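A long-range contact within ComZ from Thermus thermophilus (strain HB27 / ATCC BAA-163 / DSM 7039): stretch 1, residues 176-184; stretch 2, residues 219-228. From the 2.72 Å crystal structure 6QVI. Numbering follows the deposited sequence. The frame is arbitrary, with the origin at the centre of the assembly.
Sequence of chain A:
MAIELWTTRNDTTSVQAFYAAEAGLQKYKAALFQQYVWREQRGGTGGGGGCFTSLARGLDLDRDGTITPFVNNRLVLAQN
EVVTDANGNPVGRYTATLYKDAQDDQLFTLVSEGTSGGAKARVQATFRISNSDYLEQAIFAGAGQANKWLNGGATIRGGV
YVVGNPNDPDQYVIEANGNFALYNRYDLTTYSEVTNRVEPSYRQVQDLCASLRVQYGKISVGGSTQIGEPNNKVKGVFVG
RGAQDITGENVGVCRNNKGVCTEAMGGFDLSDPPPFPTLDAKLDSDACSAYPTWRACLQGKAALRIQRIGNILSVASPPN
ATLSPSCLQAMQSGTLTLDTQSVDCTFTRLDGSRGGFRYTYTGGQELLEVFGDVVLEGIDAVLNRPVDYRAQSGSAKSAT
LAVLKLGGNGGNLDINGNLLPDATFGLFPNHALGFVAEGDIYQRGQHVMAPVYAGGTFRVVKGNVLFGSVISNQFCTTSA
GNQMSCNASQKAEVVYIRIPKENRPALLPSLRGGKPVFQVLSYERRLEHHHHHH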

ATOM      1  N   ALA A 176     -22.571  -0.080  -9.813  1.00 94.12           N
ATOM      2  CA  ALA A 176     -22.884   1.171  -9.138  1.00101.63           C
ATOM      3  C   ALA A 176     -23.737   2.009 -10.077  1.00114.88           C
ATOM      4  O   ALA A 176     -23.341   2.274 -11.218  1.00117.70           O
ATOM      5  N   ASN A 177     -24.911   2.422  -9.599  1.00128.39           N
ATOM      6  CA  ASN A 177     -25.858   3.204 -10.389  1.00134.99           C
ATOM      7  C   ASN A 177     -26.374   4.347  -9.510  1.00128.85           C
ATOM      8  O   ASN A 177     -27.559   4.467  -9.233  1.00132.35           O
ATOM      9  N   GLY A 178     -25.470   5.218  -9.089  1.00111.42           N
ATOM     10  CA  GLY A 178     -25.680   6.055  -7.934  1.00102.55           C
ATOM     11  C   GLY A 178     -24.925   5.495  -6.746  1.00102.68           C
ATOM     12  O   GLY A 178     -24.052   4.638  -6.880  1.00109.65           O
ATOM     13  N   ASN A 179     -25.265   5.999  -5.562  1.00 95.89           N
ATOM     14  CA  ASN A 179     -24.909   5.402  -4.265  1.00102.71           C
ATOM     15  C   ASN A 179     -23.407   5.077  -4.135  1.00 94.45           C
ATOM     16  O   ASN A 179     -23.020   4.248  -3.306  1.00 93.40           O
ATOM     17  N   PHE A 180     -22.543   5.724  -4.917  1.00 96.15           N
ATOM     18  CA  PHE A 180     -21.122   5.381  -4.944  1.00 86.33           C
ATOM     19  C   PHE A 180     -20.349   6.569  -5.501  1.00 81.12           C
ATOM     20  O   PHE A 180     -20.639   7.041  -6.605  1.00 81.36           O
ATOM     21  N   ALA A 181     -19.348   7.023  -4.752  1.00 75.63           N
ATOM     22  CA  ALA A 181     -18.510   8.128  -5.177  1.00 74.15           C
ATOM     23  C   ALA A 181     -17.096   7.791  -4.767  1.00 77.09           C
ATOM     24  O   ALA A 181     -16.858   7.373  -3.624  1.00 77.77           O
ATOM     25  N   LEU A 182     -16.161   8.061  -5.679  1.00 76.74           N
ATOM     26  CA  LEU A 182     -14.752   7.741  -5.491  1.00 68.95           C
ATOM     27  C   LEU A 182     -13.980   8.989  -5.873  1.00 70.85           C
ATOM     28  O   LEU A 182     -14.017   9.421  -7.028  1.00 69.95           O
ATOM     29  N   TYR A 183     -13.306   9.579  -4.895  1.00 74.96           N
ATOM     30  CA  TYR A 183     -12.617  10.841  -5.086  1.00 73.19           C
ATOM     31  C   TYR A 183     -11.118  10.675  -4.904  1.00 73.77           C
ATOM     32  O   TYR A 183     -10.641   9.716  -4.284  1.00 68.36           O
ATOM     33  N   ASN A 184     -10.378  11.671  -5.397  1.00 87.36           N
ATOM     34  CA  ASN A 184      -8.922  11.633  -5.342  1.00 92.81           C
ATOM     35  C   ASN A 184      -8.368  12.785  -4.525  1.00 94.78           C
ATOM     36  O   ASN A 184      -7.224  13.212  -4.714  1.00 89.91           O
ATOM     37  N   ILE A 219     -17.510  -4.084 -14.821  1.00 58.23           N
ATOM     38  CA  ILE A 219     -18.137  -3.118 -13.930  1.00 58.25           C
ATOM     39  C   ILE A 219     -19.136  -2.314 -14.734  1.00 60.82           C
ATOM     40  O   ILE A 219     -18.957  -2.081 -15.937  1.00 61.95           O
ATOM     41  N   SER A 220     -20.212  -1.908 -14.064  1.00 72.69           N
ATOM     42  CA  SER A 220     -21.252  -1.079 -14.660  1.00 78.03           C
ATOM     43  C   SER A 220     -21.333   0.213 -13.867  1.00 79.97           C
ATOM     44  O   SER A 220     -21.174   0.212 -12.646  1.00 82.55           O
ATOM     45  N   VAL A 221     -21.568   1.320 -14.555  1.00 84.61           N
ATOM     46  CA  VAL A 221     -21.610   2.617 -13.903  1.00 87.09           C
ATOM     47  C   VAL A 221     -22.840   3.366 -14.411  1.00 95.31           C
ATOM     48  O   VAL A 221     -22.927   3.707 -15.602  1.00 93.83           O
ATOM     49  N   GLY A 222     -23.799   3.607 -13.508  1.00100.70           N
ATOM     50  CA  GLY A 222     -25.030   4.297 -13.830  1.00 99.25           C
ATOM     51  C   GLY A 222     -25.026   5.740 -13.347  1.00 95.38           C
ATOM     52  O   GLY A 222     -24.026   6.258 -12.842  1.00 91.89           O
ATOM     53  N   GLY A 223     -26.183   6.386 -13.495  1.00 96.63           N
ATOM     54  CA  GLY A 223     -26.260   7.814 -13.257  1.00 91.07           C
ATOM     55  C   GLY A 223     -25.977   8.184 -11.813  1.00 96.78           C
ATOM     56  O   GLY A 223     -26.330   7.458 -10.875  1.00100.79           O
ATOM     57  N   SER A 224     -25.343   9.351 -11.649  1.00 99.17           N
ATOM     58  CA  SER A 224     -24.952  10.041 -10.406  1.00 97.82           C
ATOM     59  C   SER A 224     -23.789   9.358  -9.685  1.00 89.28           C
ATOM     60  O   SER A 224     -23.258   9.914  -8.713  1.00 92.28           O
ATOM     61  N   THR A 225     -23.311   8.230 -10.184  1.00 85.50           N
ATOM     62  CA  THR A 225     -22.079   7.637  -9.695  1.00 84.77           C
ATOM     63  C   THR A 225     -20.930   8.567 -10.076  1.00 88.16           C
ATOM     64  O   THR A 225     -21.015   9.324 -11.050  1.00 93.37           O
ATOM     65  N   GLN A 226     -19.868   8.570  -9.285  1.00 87.05           N
ATOM     66  CA  GLN A 226     -18.827   9.559  -9.535  1.00 92.02           C
ATOM     67  C   GLN A 226     -17.474   8.905  -9.255  1.00 91.05           C
ATOM     68  O   GLN A 226     -17.067   8.709  -8.103  1.00 92.22           O
ATOM     69  N   ILE A 227     -16.792   8.534 -10.328  1.00 90.05           N
ATOM     70  CA  ILE A 227     -15.435   8.017 -10.253  1.00 84.12           C
ATOM     71  C   ILE A 227     -14.580   9.210 -10.651  1.00 84.55           C
ATOM     72  O   ILE A 227     -14.417   9.519 -11.825  1.00 93.44           O
ATOM     73  N   GLY A 228     -14.100   9.936  -9.653  1.00 80.06           N
ATOM     74  CA  GLY A 228     -13.346  11.140  -9.893  1.00 80.26           C
ATOM     75  C   GLY A 228     -14.287  12.300 -10.138  1.00 92.32           C
ATOM     76  O   GLY A 228     -15.491  12.143 -10.365  1.00 94.35           O
TER

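The two stretches of ComZ run side by side as parallel strands, paired first at A176 with V221 and again at A181 with Q226 and L182 with I227. Backbone hydrogen bonds set the register: A176 N to S220 O (3.2 Å) and G222 N to A176 O (2.7 Å) in the first part, then Q226 N to F180 O (3.2 Å), L182 N to Q226 O (2.7 Å) and G228 N to L182 O (2.7 Å) in the second. Side chains alternate between the two faces of this ladder, and their packing follows from it.

Polar side chains do their work at two places. Between the paired segments, T225, with chi1 in the m well, brings its hydroxyl to the backbone of stretch 1, where G178 N donates to T225 OG1 at 2.7 Å. A buried amide thereby gains an acceptor where strand pairing is interrupted, and threonine supplies it while keeping a methyl for apolar contact. Farther along, Q226 lies on the same face as A181. Its chi1 and chi2 are both t, so the chain is extended and its amide reaches Y183, whose OH donates to Q226 OE1 at 2.9 Å. Y183 starts sideways from its backbone, but its m rotamer carries the ring back toward stretch 2, with Q226 CD at the ring edge. Small A181 adds a modest contact, its CB 4.3 Å from Q226 CB.

Apolar contact centres on the F180 ring. The t rotamer of F180 places its ring obliquely to T225 and I227: F180 CD1 lies 4.1 Å from T225 CG2, and F180 CE1 lies 4.4 Å from I227 CG1. L182 (t, t) and I227 (m, t) project from the same face of the sheet, and both are buried, as suits branched aliphatic chains. A176 and V221 (t) likewise share a face; the short A176 side chain sits with its CB 3.8 Å from T225 OG1.

Glycines and a turn shape the link between the two paired segments. G222 opens a type II turn that ends at T225, and S224 occupies its third position with positive phi. The p rotamer of S224 lets its OG donate to G223 O (2.6 Å) while lying 3.2 Å from G178 CA. An ideal CB on G178 would lie 3.1 Å from S224 OG, a tight fit, and the backbone angles of G178 would also jam it against the preceding carbonyl. The same backbone constraint calls for glycine at G228. At G222 a CB would point toward stretch 1, where the backbones come close: the CA atoms of G222 and N177 are 3.7 Å apart.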

ATOM      1  CB  ALA A 176     -21.620   1.925  -8.737  1.00100.59           C
ATOM      2  CB  ASN A 177     -27.004   2.308 -10.861  1.00145.84           C
ATOM      3  CG  ASN A 177     -26.516   1.075 -11.623  1.00150.86           C
ATOM      4  OD1 ASN A 177     -25.610   1.154 -12.453  1.00152.20           O
ATOM      5  ND2 ASN A 177     -27.107  -0.090 -11.308  1.00151.42           N
ATOM      6  CB  ASN A 179     -25.755   4.141  -3.993  1.00115.49           C
ATOM      7  CG  ASN A 179     -25.798   3.170  -5.194  1.00122.77           C
ATOM      8  OD1 ASN A 179     -26.678   3.258  -6.067  1.00128.00           O
ATOM      9  ND2 ASN A 179     -24.858   2.221  -5.215  1.00118.40           N
ATOM     10  CB  PHE A 180     -20.919   4.131  -5.811  1.00 82.02           C
ATOM     11  CG  PHE A 180     -19.500   3.649  -5.914  1.00 86.54           C
ATOM     12  CD1 PHE A 180     -18.559   4.287  -6.708  1.00 91.58           C
ATOM     13  CD2 PHE A 180     -19.118   2.497  -5.247  1.00 80.48           C
ATOM     14  CE1 PHE A 180     -17.243   3.787  -6.801  1.00 84.67           C
ATOM     15  CE2 PHE A 180     -17.837   2.007  -5.336  1.00 81.54           C
ATOM     16  CZ  PHE A 180     -16.892   2.654  -6.126  1.00 81.75           C
ATOM     17  CB  ALA A 181     -18.934   9.470  -4.552  1.00 68.16           C
ATOM     18  CB  LEU A 182     -14.354   6.537  -6.345  1.00 67.70           C
ATOM     19  CG  LEU A 182     -13.047   5.766  -6.117  1.00 67.58           C
ATOM     20  CD1 LEU A 182     -13.040   4.544  -7.006  1.00 59.15           C
ATOM     21  CD2 LEU A 182     -11.850   6.641  -6.467  1.00 73.91           C
ATOM     22  CB  TYR A 183     -13.168  11.885  -4.111  1.00 74.96           C
ATOM     23  CG  TYR A 183     -14.658  12.130  -4.260  1.00 78.01           C
ATOM     24  CD1 TYR A 183     -15.300  11.866  -5.468  1.00 85.91           C
ATOM     25  CD2 TYR A 183     -15.431  12.596  -3.184  1.00 82.98           C
ATOM     26  CE1 TYR A 183     -16.657  12.094  -5.624  1.00 92.34           C
ATOM     27  CE2 TYR A 183     -16.805  12.815  -3.327  1.00 84.18           C
ATOM     28  CZ  TYR A 183     -17.406  12.557  -4.548  1.00 85.93           C
ATOM     29  OH  TYR A 183     -18.749  12.764  -4.736  1.00 81.58           O
ATOM     30  CB  ASN A 184      -8.286  11.565  -6.725  1.00 96.28           C
ATOM     31  CG  ASN A 184      -6.800  11.367  -6.630  1.00103.88           C
ATOM     32  OD1 ASN A 184      -6.327  10.251  -6.406  1.00100.52           O
ATOM     33  ND2 ASN A 184      -6.045  12.453  -6.798  1.00111.66           N
ATOM     34  CB  ILE A 219     -17.151  -2.149 -13.245  1.00 56.43           C
ATOM     35  CG1 ILE A 219     -16.560  -1.161 -14.252  1.00 74.14           C
ATOM     36  CG2 ILE A 219     -16.052  -2.890 -12.507  1.00 54.09           C
ATOM     37  CD1 ILE A 219     -16.151   0.134 -13.631  1.00 76.98           C
ATOM     38  CB  SER A 220     -22.618  -1.789 -14.675  1.00 82.86           C
ATOM     39  OG  SER A 220     -23.511  -1.202 -15.611  1.00 89.04           O
ATOM     40  CB  VAL A 221     -20.320   3.410 -14.141  1.00 86.06           C
ATOM     41  CG1 VAL A 221     -20.552   4.885 -13.909  1.00100.43           C
ATOM     42  CG2 VAL A 221     -19.232   2.894 -13.232  1.00 69.76           C
ATOM     43  CB  SER A 224     -26.125  10.227  -9.425  1.00 90.39           C
ATOM     44  OG  SER A 224     -26.461   9.013  -8.780  1.00 91.72           O
ATOM     45  CB  THR A 225     -21.899   6.251 -10.312  1.00 84.29           C
ATOM     46  OG1 THR A 225     -22.859   5.365  -9.738  1.00 87.93           O
ATOM     47  CG2 THR A 225     -20.502   5.680 -10.065  1.00 83.98           C
ATOM     48  CB  GLN A 226     -19.105  10.790  -8.682  1.00102.70           C
ATOM     49  CG  GLN A 226     -18.366  12.041  -9.031  1.00108.95           C
ATOM     50  CD  GLN A 226     -18.842  13.202  -8.174  1.00118.82           C
ATOM     51  OE1 GLN A 226     -19.793  13.059  -7.391  1.00120.05           O
ATOM     52  NE2 GLN A 226     -18.261  14.381  -8.392  1.00126.46           N
ATOM     53  CB  ILE A 227     -15.231   6.802 -11.150  1.00 76.63           C
ATOM     54  CG1 ILE A 227     -16.066   5.629 -10.620  1.00 77.97           C
ATOM     55  CG2 ILE A 227     -13.781   6.424 -11.178  1.00 76.23           C
ATOM     56  CD1 ILE A 227     -16.242   4.493 -11.606  1.00 80.26           C
TER